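PDB 6TZ0: RNA-dependent RNA Polymerase from Bombyx mori cytoplasmic polyhedrosis virus, which catalyses RNA-templated RNA synthesis, making plus strands in fully conservative transcription and probably complementary minus strands during genome replication. Local coordinates for residues T70-I75 against C237-Y242; L875-N880 against L1021-V1026; E434-G439 against R449-A454; K508-L513 against H648-Q653. All coordinates share one frame; numbering follows the deposited sequence.

The four contacts sample the three sequence regions of a reovirus-type polymerase. Contact 1 lies in the N-terminal region and contact 2 in the C-terminal one, their centres about 56 Å apart. Contacts 3 and 4 share the central polymerase region, with nearest atoms about 16 Å apart. In chain order each contact closes before the next one opens, the order being 1, 3, 4 and 2. Contact 4 alone approaches the magnesium site seen in another structure of this protein and empty in this model: the side chain of T649 is about 9 Å from those of D680 and D681. Contacts 2 and 4 lie on opposite sides of the chain's centre, about 55 Å between centres.

Contact 1 of 4, residues T70-I75 against C237-Y242; sequences TIPNEI and CAKDSY
P72 makes the first touch along 70-75: its ring carbon CB rests 3.8 Å from CE of K239, so the proline meets the far methylene of the lysine arm and not its charge. It occupies the N-cap position of the short helix 73-76, and its ring also packs on L235 of helix 224-237. Two residues on, E74 and K239 have the closest backbone approach of the pair, 5.8 Å between CA atoms. The glutamate side chain bends at its second torsion (chi2 86°), which folds the carboxylate back over the aliphatic part of the lysine; E74 OE1 lies 3.3 Å from K239 CG. The two side chains cross obliquely. K239 runs extended as far as CD and bends only at chi3 (-72°), and its ammonium group passes by the carboxylate: E74 OE1 and K239 NZ remain 4.7 Å apart. Opposite charges are thus neighbours without forming a salt bridge. I75 comes last and is buried. Its CD1 methyl reaches the loop with A238 CB at 4.1 Å and A238 O at 3.7 Å, the latter carbonyl being occupied by a hydrogen bond from T106 OG1. The same isoleucine leans on L174 of helix 166-175, while A238 backs onto F206 of helix 206-218. The whole is packing of a short helical turn, with a proline at its N-cap position, against the loop between helices 224-237 and 242-248, within the helix-rich N-terminal region of this polymerase.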
loop_
_atom_site.group_PDB
_atom_site.type_symbol
_atom_site.label_atom_id
_atom_site.label_comp_id
_atom_site.label_asym_id
_atom_site.label_seq_id
_atom_site.Cartn_x
_atom_site.Cartn_y
_atom_site.Cartn_z
ATOM N N THR A 70 31.583 29.276 1.691
ATOM C CA THR A 70 32.279 28.655 2.810
ATOM C C THR A 70 32.114 27.146 2.724
ATOM O O THR A 70 30.989 26.649 2.611
ATOM C CB THR A 70 31.734 29.168 4.148
ATOM O OG1 THR A 70 31.905 30.587 4.222
ATOM C CG2 THR A 70 32.463 28.516 5.309
ATOM N N ILE A 71 33.224 26.421 2.768
ATOM C CA ILE A 71 33.231 24.966 2.740
ATOM C C ILE A 71 34.020 24.480 3.958
ATOM O O ILE A 71 35.170 24.888 4.128
ATOM C CB ILE A 71 33.829 24.400 1.448
ATOM C CG1 ILE A 71 32.967 24.813 0.259
ATOM C CG2 ILE A 71 33.915 22.894 1.500
ATOM C CD1 ILE A 71 33.548 24.467 -1.057
ATOM N N PRO A 72 33.452 23.636 4.807
ATOM C CA PRO A 72 34.144 23.229 6.033
ATOM C C PRO A 72 35.268 22.239 5.758
ATOM O O PRO A 72 35.379 21.655 4.680
ATOM C CB PRO A 72 33.032 22.585 6.864
ATOM C CG PRO A 72 32.065 22.089 5.855
ATOM C CD PRO A 72 32.091 23.076 4.731
ATOM N N ASN A 73 36.108 22.056 6.780
ATOM C CA ASN A 73 37.300 21.230 6.632
ATOM C C ASN A 73 36.953 19.749 6.584
ATOM O O ASN A 73 37.704 18.956 6.010
ATOM C CB ASN A 73 38.268 21.511 7.780
ATOM C CG ASN A 73 39.687 21.075 7.474
ATOM O OD1 ASN A 73 39.997 20.644 6.364
ATOM N ND2 ASN A 73 40.557 21.173 8.469
ATOM N N GLU A 74 35.810 19.360 7.156
ATOM C CA GLU A 74 35.404 17.959 7.185
ATOM C C GLU A 74 34.994 17.430 5.815
ATOM O O GLU A 74 34.912 16.212 5.637
ATOM C CB GLU A 74 34.247 17.768 8.163
ATOM C CG GLU A 74 34.591 17.978 9.626
ATOM C CD GLU A 74 34.490 19.427 10.064
ATOM O OE1 GLU A 74 34.110 20.282 9.239
ATOM O OE2 GLU A 74 34.785 19.712 11.241
ATOM N N ILE A 75 34.727 18.304 4.853
ATOM C CA ILE A 75 34.379 17.876 3.505
ATOM C C ILE A 75 35.618 17.724 2.636
ATOM O O ILE A 75 35.773 16.728 1.926
ATOM C CB ILE A 75 33.366 18.866 2.892
ATOM C CG1 ILE A 75 32.098 18.915 3.746
ATOM C CG2 ILE A 75 33.014 18.482 1.468
ATOM C CD1 ILE A 75 31.378 17.595 3.833
ATOM N N CYS A 237 25.180 20.757 7.101
ATOM C CA CYS A 237 24.479 19.551 7.524
ATOM C C CYS A 237 25.281 18.301 7.199
ATOM O O CYS A 237 25.181 17.298 7.910
ATOM C CB CYS A 237 23.099 19.484 6.878
ATOM S SG CYS A 237 21.980 20.780 7.427
ATOM N N ALA A 238 26.093 18.352 6.148
ATOM C CA ALA A 238 26.951 17.231 5.786
ATOM C C ALA A 238 28.247 17.171 6.579
ATOM O O ALA A 238 29.045 16.262 6.336
ATOM C CB ALA A 238 27.294 17.294 4.308
ATOM N N LYS A 239 28.480 18.132 7.478
ATOM C CA LYS A 239 29.690 18.146 8.302
ATOM C C LYS A 239 29.848 16.879 9.147
ATOM O O LYS A 239 30.967 16.394 9.339
ATOM C CB LYS A 239 29.671 19.390 9.186
ATOM C CG LYS A 239 30.917 19.639 9.980
ATOM C CD LYS A 239 30.774 20.900 10.805
ATOM C CE LYS A 239 30.834 22.122 9.914
ATOM N NZ LYS A 239 30.830 23.383 10.698
ATOM N N ASP A 240 28.750 16.323 9.658
ATOM C CA ASP A 240 28.812 15.056 10.384
ATOM C C ASP A 240 28.039 13.951 9.676
ATOM O O ASP A 240 28.617 12.919 9.328
ATOM C CB ASP A 240 28.276 15.251 11.809
ATOM C CG ASP A 240 28.534 14.058 12.719
ATOM O OD1 ASP A 240 29.197 13.083 12.316
ATOM O OD2 ASP A 240 28.050 14.094 13.866
ATOM N N SER A 241 26.744 14.136 9.462
ATOM C CA SER A 241 25.919 13.152 8.777
ATOM C C SER A 241 24.808 13.924 8.097
ATOM O O SER A 241 24.023 14.594 8.770
ATOM C CB SER A 241 25.355 12.119 9.743
ATOM O OG SER A 241 24.542 11.185 9.059
ATOM N N TYR A 242 24.751 13.830 6.772
ATOM C CA TYR A 242 23.968 14.775 5.987
ATOM C C TYR A 242 22.472 14.523 6.123
ATOM O O TYR A 242 21.704 15.453 6.406
ATOM C CB TYR A 242 24.438 14.701 4.537
ATOM C CG TYR A 242 23.737 15.590 3.554
ATOM C CD1 TYR A 242 23.727 16.964 3.718
ATOM C CD2 TYR A 242 23.190 15.066 2.396
ATOM C CE1 TYR A 242 23.113 17.785 2.802
ATOM C CE2 TYR A 242 22.583 15.876 1.467
ATOM C CZ TYR A 242 22.552 17.235 1.674
ATOM O OH TYR A 242 21.947 18.049 0.753
#

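Contact 2 of 4, residues L875-N880 against L1021-V1026; sequences LYDVSN and LYEFEV
Y876 and L1021 meet through similar first torsions, chi1 -66° and -57°, each setting CG beside its own backbone N. From this position L1021 extends its CD2 branch to the tyrosine ring, 3.9 Å from Y876 CD1 and slightly farther from CG, at a slant that is neither face-on nor edge-on. M884 of helix 881-886 touches both side chains, and I881 of the same helix also packs on L1021. The leucine methyl sits by the base of the ring, whose OH points away from it and hydrogen-bonds D1017. One helix residue further, the acids D877 and E1023 face each other, with D877 OD1 and E1023 OE2 separated by 4.3 Å. Any repulsion is probably eased by R852, in a salt bridge with D877 OD1, and less by R873, in a long, weak ion pair with E1023 OE2. Just beyond, S879 OG donates to L875 O over 2.9 Å, lying in the carbonyl plane, and ties the last turn of helix 873-878 to itself. E1023 in turn belongs to strand 1022-1027, whose backbone pairs antiparallel with strand 1196-1202. The contact therefore sets the end of a helix against the start of an edge strand of a small mixed sheet, inside the C-terminal region that corresponds to the bracelet domain of reovirus polymerases.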
loop_
_atom_site.group_PDB
_atom_site.type_symbol
_atom_site.label_atom_id
_atom_site.label_comp_id
_atom_site.label_asym_id
_atom_site.label_seq_id
_atom_site.Cartn_x
_atom_site.Cartn_y
_atom_site.Cartn_z
ATOM N N LEU A 875 4.979 22.026 -38.156
ATOM C CA LEU A 875 5.496 21.767 -39.498
ATOM C C LEU A 875 4.924 22.739 -40.517
ATOM O O LEU A 875 5.616 23.134 -41.460
ATOM C CB LEU A 875 5.154 20.343 -39.930
ATOM C CG LEU A 875 5.666 19.136 -39.154
ATOM C CD1 LEU A 875 5.045 17.873 -39.728
ATOM C CD2 LEU A 875 7.172 19.064 -39.205
ATOM N N TYR A 876 3.670 23.131 -40.340
ATOM C CA TYR A 876 3.012 24.066 -41.235
ATOM C C TYR A 876 3.237 25.508 -40.822
ATOM O O TYR A 876 3.253 26.395 -41.682
ATOM C CB TYR A 876 1.518 23.755 -41.277
ATOM C CG TYR A 876 1.215 22.421 -41.903
ATOM C CD1 TYR A 876 1.085 22.296 -43.277
ATOM C CD2 TYR A 876 1.088 21.279 -41.124
ATOM C CE1 TYR A 876 0.811 21.078 -43.858
ATOM C CE2 TYR A 876 0.822 20.055 -41.697
ATOM C CZ TYR A 876 0.686 19.964 -43.065
ATOM O OH TYR A 876 0.421 18.754 -43.652
ATOM N N ASP A 877 3.421 25.754 -39.524
ATOM C CA ASP A 877 3.727 27.094 -39.042
ATOM C C ASP A 877 5.108 27.541 -39.504
ATOM O O ASP A 877 5.307 28.718 -39.823
ATOM C CB ASP A 877 3.627 27.126 -37.515
ATOM C CG ASP A 877 3.553 28.532 -36.954
ATOM O OD1 ASP A 877 3.490 29.501 -37.736
ATOM O OD2 ASP A 877 3.568 28.672 -35.713
ATOM N N VAL A 878 6.073 26.617 -39.560
ATOM C CA VAL A 878 7.387 26.956 -40.108
ATOM C C VAL A 878 7.294 27.210 -41.615
ATOM O O VAL A 878 8.000 28.072 -42.156
ATOM C CB VAL A 878 8.397 25.847 -39.738
ATOM C CG1 VAL A 878 9.737 26.042 -40.409
ATOM C CG2 VAL A 878 8.619 25.838 -38.247
ATOM N N SER A 879 6.353 26.555 -42.295
ATOM C CA SER A 879 6.161 26.689 -43.734
ATOM C C SER A 879 5.378 27.947 -44.143
ATOM O O SER A 879 4.905 27.986 -45.286
ATOM C CB SER A 879 5.454 25.450 -44.283
ATOM O OG SER A 879 6.239 24.291 -44.085
ATOM N N ASN A 880 5.253 28.941 -43.252
ATOM C CA ASN A 880 4.581 30.227 -43.485
ATOM C C ASN A 880 3.119 30.012 -43.889
ATOM O O ASN A 880 2.706 30.211 -45.032
ATOM C CB ASN A 880 5.329 31.095 -44.503
ATOM C CG ASN A 880 4.925 32.556 -44.424
ATOM O OD1 ASN A 880 4.067 32.935 -43.629
ATOM N ND2 ASN A 880 5.556 33.386 -45.241
ATOM N N LEU A 1021 -4.555 24.362 -41.004
ATOM C CA LEU A 1021 -4.321 25.584 -41.771
ATOM C C LEU A 1021 -5.304 26.672 -41.337
ATOM O O LEU A 1021 -6.318 26.944 -41.977
ATOM C CB LEU A 1021 -4.422 25.294 -43.261
ATOM C CG LEU A 1021 -3.457 24.214 -43.741
ATOM C CD1 LEU A 1021 -3.569 23.984 -45.229
ATOM C CD2 LEU A 1021 -2.055 24.574 -43.368
ATOM N N TYR A 1022 -4.974 27.303 -40.215
ATOM C CA TYR A 1022 -5.763 28.396 -39.677
ATOM C C TYR A 1022 -4.843 29.377 -38.972
ATOM O O TYR A 1022 -3.847 28.985 -38.362
ATOM C CB TYR A 1022 -6.858 27.887 -38.727
ATOM C CG TYR A 1022 -6.387 27.155 -37.492
ATOM C CD1 TYR A 1022 -6.175 25.790 -37.512
ATOM C CD2 TYR A 1022 -6.205 27.824 -36.295
ATOM C CE1 TYR A 1022 -5.758 25.118 -36.386
ATOM C CE2 TYR A 1022 -5.785 27.165 -35.170
ATOM C CZ TYR A 1022 -5.571 25.815 -35.219
ATOM O OH TYR A 1022 -5.158 25.168 -34.084
ATOM N N GLU A 1023 -5.182 30.661 -39.056
ATOM C CA GLU A 1023 -4.386 31.705 -38.432
ATOM C C GLU A 1023 -5.273 32.750 -37.777
ATOM O O GLU A 1023 -6.496 32.746 -37.917
ATOM C CB GLU A 1023 -3.429 32.367 -39.426
ATOM C CG GLU A 1023 -2.133 31.613 -39.561
ATOM C CD GLU A 1023 -1.313 31.699 -38.284
ATOM O OE1 GLU A 1023 -1.345 32.765 -37.630
ATOM O OE2 GLU A 1023 -0.662 30.704 -37.913
ATOM N N PHE A 1024 -4.620 33.654 -37.054
ATOM C CA PHE A 1024 -5.279 34.617 -36.185
ATOM C C PHE A 1024 -4.617 35.968 -36.370
ATOM O O PHE A 1024 -3.416 36.109 -36.126
ATOM C CB PHE A 1024 -5.195 34.179 -34.721
ATOM C CG PHE A 1024 -6.031 32.986 -34.403
ATOM C CD1 PHE A 1024 -7.365 33.130 -34.072
ATOM C CD2 PHE A 1024 -5.497 31.714 -34.480
ATOM C CE1 PHE A 1024 -8.139 32.028 -33.791
ATOM C CE2 PHE A 1024 -6.268 30.612 -34.206
ATOM C CZ PHE A 1024 -7.588 30.767 -33.862
ATOM N N GLU A 1025 -5.397 36.954 -36.785
ATOM C CA GLU A 1025 -4.902 38.302 -36.986
ATOM C C GLU A 1025 -5.272 39.165 -35.793
ATOM O O GLU A 1025 -6.299 38.951 -35.147
ATOM C CB GLU A 1025 -5.463 38.902 -38.274
ATOM C CG GLU A 1025 -5.006 38.174 -39.514
ATOM C CD GLU A 1025 -5.555 38.785 -40.779
ATOM O OE1 GLU A 1025 -6.381 39.715 -40.680
ATOM O OE2 GLU A 1025 -5.164 38.335 -41.876
ATOM N N VAL A 1026 -4.430 40.148 -35.507
ATOM C CA VAL A 1026 -4.582 40.975 -34.319
ATOM C C VAL A 1026 -5.328 42.248 -34.694
ATOM O O VAL A 1026 -4.874 43.017 -35.547
ATOM C CB VAL A 1026 -3.218 41.296 -33.695
ATOM C CG1 VAL A 1026 -3.383 42.224 -32.512
ATOM C CG2 VAL A 1026 -2.520 40.018 -33.286
#

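Contact 3 of 4, residues E434-G439 against R449-A454; sequences EKLEVG and RIVMQA
Strand 434-437 runs past the first turns of helix 449-455, closest at L436 and M452, whose CA atoms are 7.1 Å apart. From the strand, L436 alone makes close contacts with the helix, which buries 65 Å² of its surface, and it divides its two methyls between two helix residues. L436 CD1 meets V451 CG1 at 4.0 Å, the two side chains crossing at about a right angle. L436 CD2 lies 3.6 Å from M452 SD. The methionine reaches it by starting anti to the backbone N (chi1 173°) and then bending (chi2 68°), which carries the sulfur toward the strand. The valine instead offers CG1, the branch anti to its backbone N. The topology is a beta hairpin followed directly by a helix: strands 434-437 and 442-446 pair antiparallel, with backbone bonds between E434 and S446 and between L436 and A443, and the chain then turns into a helix that packs back on the hairpin. Alternation along the strand leaves K435 and E437 directed away from the helix, each with its side chain on V442 of the partner strand. V451 also touches S446, so the helix touches both strands of the hairpin. The rest of the helix looks to other neighbours, R449 bonding L492 O and N494 OD1, and A454 O making a weak hydrogen bond to N64 of the Viral structural protein 4 chain.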
loop_
_atom_site.group_PDB
_atom_site.type_symbol
_atom_site.label_atom_id
_atom_site.label_comp_id
_atom_site.label_asym_id
_atom_site.label_seq_id
_atom_site.Cartn_x
_atom_site.Cartn_y
_atom_site.Cartn_z
ATOM N N GLU A 434 7.973 -16.098 -6.787
ATOM C CA GLU A 434 7.915 -17.252 -5.907
ATOM C C GLU A 434 7.556 -18.513 -6.677
ATOM O O GLU A 434 6.989 -18.461 -7.771
ATOM C CB GLU A 434 6.901 -17.042 -4.782
ATOM C CG GLU A 434 7.302 -15.974 -3.788
ATOM C CD GLU A 434 6.295 -15.813 -2.671
ATOM O OE1 GLU A 434 5.222 -16.448 -2.739
ATOM O OE2 GLU A 434 6.578 -15.053 -1.721
ATOM N N LYS A 435 7.894 -19.648 -6.077
ATOM C CA LYS A 435 7.610 -20.952 -6.652
ATOM C C LYS A 435 6.181 -21.362 -6.324
ATOM O O LYS A 435 5.692 -21.118 -5.219
ATOM C CB LYS A 435 8.606 -21.972 -6.106
ATOM C CG LYS A 435 8.517 -23.360 -6.686
ATOM C CD LYS A 435 9.658 -24.208 -6.159
ATOM C CE LYS A 435 9.467 -24.529 -4.685
ATOM N NZ LYS A 435 10.515 -25.458 -4.177
ATOM N N LEU A 436 5.505 -21.980 -7.296
ATOM C CA LEU A 436 4.074 -22.274 -7.201
ATOM C C LEU A 436 3.856 -23.766 -7.432
ATOM O O LEU A 436 3.808 -24.217 -8.577
ATOM C CB LEU A 436 3.290 -21.440 -8.205
ATOM C CG LEU A 436 3.446 -19.922 -8.102
ATOM C CD1 LEU A 436 2.628 -19.210 -9.163
ATOM C CD2 LEU A 436 3.085 -19.446 -6.725
ATOM N N GLU A 437 3.711 -24.530 -6.351
ATOM C CA GLU A 437 3.464 -25.964 -6.423
ATOM C C GLU A 437 2.271 -26.331 -5.552
ATOM O O GLU A 437 2.067 -25.747 -4.484
ATOM C CB GLU A 437 4.704 -26.768 -5.998
ATOM C CG GLU A 437 5.200 -26.493 -4.589
ATOM C CD GLU A 437 6.376 -27.362 -4.201
ATOM O OE1 GLU A 437 6.788 -28.205 -5.024
ATOM O OE2 GLU A 437 6.888 -27.200 -3.074
ATOM N N VAL A 438 1.466 -27.285 -6.016
ATOM C CA VAL A 438 0.267 -27.713 -5.298
ATOM C C VAL A 438 0.340 -29.185 -4.922
ATOM O O VAL A 438 0.392 -29.533 -3.741
ATOM C CB VAL A 438 -1.011 -27.421 -6.112
ATOM C CG1 VAL A 438 -2.218 -27.817 -5.299
ATOM C CG2 VAL A 438 -1.092 -25.983 -6.508
ATOM N N GLY A 439 0.350 -30.069 -5.914
ATOM C CA GLY A 439 0.252 -31.489 -5.651
ATOM C C GLY A 439 1.577 -32.202 -5.788
ATOM O O GLY A 439 1.644 -33.303 -6.341
ATOM N N ARG A 449 -0.442 -11.697 -8.029
ATOM C CA ARG A 449 -1.408 -12.334 -7.148
ATOM C C ARG A 449 -2.447 -13.124 -7.926
ATOM O O ARG A 449 -3.022 -14.075 -7.392
ATOM C CB ARG A 449 -2.081 -11.285 -6.272
ATOM C CG ARG A 449 -1.149 -10.681 -5.263
ATOM C CD ARG A 449 -1.875 -9.761 -4.320
ATOM N NE ARG A 449 -0.960 -9.196 -3.338
ATOM C CZ ARG A 449 -0.646 -9.783 -2.191
ATOM N NH1 ARG A 449 -1.174 -10.953 -1.874
ATOM N NH2 ARG A 449 0.193 -9.200 -1.354
ATOM N N ILE A 450 -2.677 -12.776 -9.188
ATOM C CA ILE A 450 -3.736 -13.451 -9.925
ATOM C C ILE A 450 -3.261 -14.805 -10.465
ATOM O O ILE A 450 -4.050 -15.752 -10.534
ATOM C CB ILE A 450 -4.293 -12.515 -11.017
ATOM C CG1 ILE A 450 -5.632 -13.029 -11.534
ATOM C CG2 ILE A 450 -3.307 -12.286 -12.144
ATOM C CD1 ILE A 450 -6.727 -12.993 -10.491
ATOM N N VAL A 451 -1.974 -14.962 -10.775
ATOM C CA VAL A 451 -1.464 -16.280 -11.146
ATOM C C VAL A 451 -1.345 -17.168 -9.914
ATOM O O VAL A 451 -1.642 -18.366 -9.967
ATOM C CB VAL A 451 -0.129 -16.133 -11.905
ATOM C CG1 VAL A 451 0.545 -17.467 -12.135
ATOM C CG2 VAL A 451 -0.381 -15.488 -13.241
ATOM N N MET A 452 -0.965 -16.576 -8.782
ATOM C CA MET A 452 -0.970 -17.276 -7.499
ATOM C C MET A 452 -2.368 -17.749 -7.121
ATOM O O MET A 452 -2.534 -18.843 -6.573
ATOM C CB MET A 452 -0.393 -16.344 -6.435
ATOM C CG MET A 452 -0.437 -16.797 -4.987
ATOM S SD MET A 452 0.565 -18.179 -4.449
ATOM C CE MET A 452 -0.215 -18.535 -2.878
ATOM N N GLN A 453 -3.387 -16.953 -7.432
ATOM C CA GLN A 453 -4.757 -17.364 -7.149
ATOM C C GLN A 453 -5.238 -18.413 -8.145
ATOM O O GLN A 453 -6.015 -19.303 -7.788
ATOM C CB GLN A 453 -5.666 -16.133 -7.147
ATOM C CG GLN A 453 -7.117 -16.415 -6.830
ATOM C CD GLN A 453 -7.316 -16.971 -5.445
ATOM O OE1 GLN A 453 -6.736 -16.490 -4.479
ATOM N NE2 GLN A 453 -8.131 -18.005 -5.343
ATOM N N ALA A 454 -4.777 -18.334 -9.395
ATOM C CA ALA A 454 -5.149 -19.334 -10.388
ATOM C C ALA A 454 -4.479 -20.679 -10.132
ATOM O O ALA A 454 -5.002 -21.717 -10.544
ATOM C CB ALA A 454 -4.802 -18.832 -11.785
#

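Contact 4 of 4, residues K508-L513 against H648-Q653; sequences KQIYDL and HTVLLQ
I510, Y511 and T649 hold together a loop of the polymerase domain and helix 644-665, the long helix that follows the motif B loop in viral RNA polymerases. I510 has the largest share, 52 Å² buried. Its first torsion (chi1 -158°) puts CG1 anti to the backbone N and leaves CG2 in the crowded position between N and carbonyl carbon, from which I510 CG2 meets V650 CG2 at 3.8 Å. The side-chain end of Q653 comes from the opposite direction and lies against the same isoleucine, while F566 of helix 557-573 also touches I510 from outside the pair. The side chains of Y511, the next residue, and T649 cross at about a right angle, with T649 CG2 at the ring edge, near its plane, 3.6 Å from Y511 CE1. T649 also touches I677 of strand 672-677, so one small residue links the loop to the palm sheet that carries the aspartates. Its side chain is about 9 Å from those of D680 and D681, which bind magnesium in another structure of this protein, and the contact thus lies near the metal site, beside the palm sheet. The tyrosine hydroxyl does not bond the threonine: Y511 OH is 3.8 Å from T649 OG1, which instead donates its hydrogen bond to S645 O, one helical turn earlier.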
loop_
_atom_site.group_PDB
_atom_site.type_symbol
_atom_site.label_atom_id
_atom_site.label_comp_id
_atom_site.label_asym_id
_atom_site.label_seq_id
_atom_site.Cartn_x
_atom_site.Cartn_y
_atom_site.Cartn_z
ATOM N N LYS A 508 -15.364 0.286 4.020
ATOM C CA LYS A 508 -15.395 1.066 2.793
ATOM C C LYS A 508 -16.766 1.676 2.540
ATOM O O LYS A 508 -16.866 2.688 1.842
ATOM C CB LYS A 508 -14.975 0.146 1.642
ATOM C CG LYS A 508 -14.824 0.750 0.274
ATOM C CD LYS A 508 -14.448 -0.337 -0.711
ATOM C CE LYS A 508 -14.250 0.222 -2.100
ATOM N NZ LYS A 508 -15.531 0.714 -2.667
ATOM N N GLN A 509 -17.824 1.104 3.115
ATOM C CA GLN A 509 -19.170 1.559 2.814
ATOM C C GLN A 509 -19.528 2.862 3.512
ATOM O O GLN A 509 -20.484 3.521 3.095
ATOM C CB GLN A 509 -20.184 0.487 3.196
ATOM C CG GLN A 509 -19.965 -0.840 2.518
ATOM C CD GLN A 509 -20.056 -0.766 1.015
ATOM O OE1 GLN A 509 -20.887 -0.053 0.460
ATOM N NE2 GLN A 509 -19.193 -1.512 0.342
ATOM N N ILE A 510 -18.785 3.259 4.548
ATOM C CA ILE A 510 -19.124 4.471 5.293
ATOM C C ILE A 510 -18.729 5.734 4.541
ATOM O O ILE A 510 -19.199 6.824 4.886
ATOM C CB ILE A 510 -18.483 4.407 6.696
ATOM C CG1 ILE A 510 -19.209 5.323 7.687
ATOM C CG2 ILE A 510 -17.027 4.795 6.644
ATOM C CD1 ILE A 510 -18.868 5.080 9.128
ATOM N N TYR A 511 -17.908 5.619 3.492
ATOM C CA TYR A 511 -17.562 6.789 2.695
ATOM C C TYR A 511 -18.743 7.315 1.900
ATOM O O TYR A 511 -18.770 8.501 1.564
ATOM C CB TYR A 511 -16.433 6.487 1.716
ATOM C CG TYR A 511 -15.129 6.068 2.335
ATOM C CD1 TYR A 511 -14.439 6.921 3.167
ATOM C CD2 TYR A 511 -14.535 4.865 1.997
ATOM C CE1 TYR A 511 -13.234 6.559 3.713
ATOM C CE2 TYR A 511 -13.323 4.498 2.532
ATOM C CZ TYR A 511 -12.680 5.352 3.392
ATOM O OH TYR A 511 -11.473 5.006 3.931
ATOM N N ASP A 512 -19.712 6.466 1.591
ATOM C CA ASP A 512 -20.907 6.872 0.872
ATOM C C ASP A 512 -21.995 7.398 1.792
ATOM O O ASP A 512 -23.101 7.679 1.323
ATOM C CB ASP A 512 -21.452 5.698 0.064
ATOM C CG ASP A 512 -20.511 5.270 -1.034
ATOM O OD1 ASP A 512 -19.755 6.125 -1.538
ATOM O OD2 ASP A 512 -20.521 4.074 -1.390
ATOM N N LEU A 513 -21.715 7.534 3.082
ATOM C CA LEU A 513 -22.719 7.931 4.050
ATOM C C LEU A 513 -22.375 9.221 4.773
ATOM O O LEU A 513 -23.202 9.721 5.539
ATOM C CB LEU A 513 -22.924 6.815 5.078
ATOM C CG LEU A 513 -23.388 5.472 4.529
ATOM C CD1 LEU A 513 -23.466 4.488 5.657
ATOM C CD2 LEU A 513 -24.724 5.604 3.847
ATOM N N HIS A 648 -7.699 3.795 9.610
ATOM C CA HIS A 648 -7.345 5.072 10.213
ATOM C C HIS A 648 -8.390 6.134 9.916
ATOM O O HIS A 648 -8.703 6.945 10.794
ATOM C CB HIS A 648 -5.970 5.524 9.726
ATOM C CG HIS A 648 -4.878 4.542 10.013
ATOM N ND1 HIS A 648 -4.488 4.212 11.291
ATOM C CD2 HIS A 648 -4.060 3.857 9.187
ATOM C CE1 HIS A 648 -3.498 3.341 11.243
ATOM N NE2 HIS A 648 -3.219 3.108 9.975
ATOM N N THR A 649 -8.995 6.093 8.722
ATOM C CA THR A 649 -10.034 7.058 8.376
ATOM C C THR A 649 -11.274 6.886 9.251
ATOM O O THR A 649 -11.783 7.864 9.820
ATOM C CB THR A 649 -10.401 6.911 6.906
ATOM O OG1 THR A 649 -9.232 7.088 6.106
ATOM C CG2 THR A 649 -11.418 7.952 6.524
ATOM N N VAL A 650 -11.753 5.642 9.384
ATOM C CA VAL A 650 -12.930 5.349 10.196
ATOM C C VAL A 650 -12.677 5.674 11.660
ATOM O O VAL A 650 -13.509 6.316 12.312
ATOM C CB VAL A 650 -13.355 3.882 9.996
ATOM C CG1 VAL A 650 -14.330 3.446 11.055
ATOM C CG2 VAL A 650 -14.016 3.712 8.647
ATOM N N LEU A 651 -11.505 5.297 12.178
ATOM C CA LEU A 651 -11.201 5.517 13.588
ATOM C C LEU A 651 -11.082 7.000 13.919
ATOM O O LEU A 651 -11.589 7.450 14.955
ATOM C CB LEU A 651 -9.921 4.764 13.953
ATOM C CG LEU A 651 -9.430 4.696 15.399
ATOM C CD1 LEU A 651 -8.823 3.350 15.626
ATOM C CD2 LEU A 651 -8.372 5.730 15.677
ATOM N N LEU A 652 -10.442 7.784 13.048
ATOM C CA LEU A 652 -10.274 9.199 13.350
ATOM C C LEU A 652 -11.581 9.964 13.204
ATOM O O LEU A 652 -11.878 10.845 14.029
ATOM C CB LEU A 652 -9.187 9.792 12.462
ATOM C CG LEU A 652 -7.772 9.347 12.816
ATOM C CD1 LEU A 652 -6.806 9.782 11.738
ATOM C CD2 LEU A 652 -7.379 9.903 14.165
ATOM N N GLN A 653 -12.395 9.628 12.191
ATOM C CA GLN A 653 -13.676 10.314 12.067
ATOM C C GLN A 653 -14.619 9.913 13.191
ATOM O O GLN A 653 -15.401 10.748 13.661
ATOM C CB GLN A 653 -14.298 10.061 10.692
ATOM C CG GLN A 653 -14.965 8.730 10.468
ATOM C CD GLN A 653 -15.367 8.537 9.035
ATOM O OE1 GLN A 653 -15.030 9.333 8.172
ATOM N NE2 GLN A 653 -16.133 7.492 8.779
#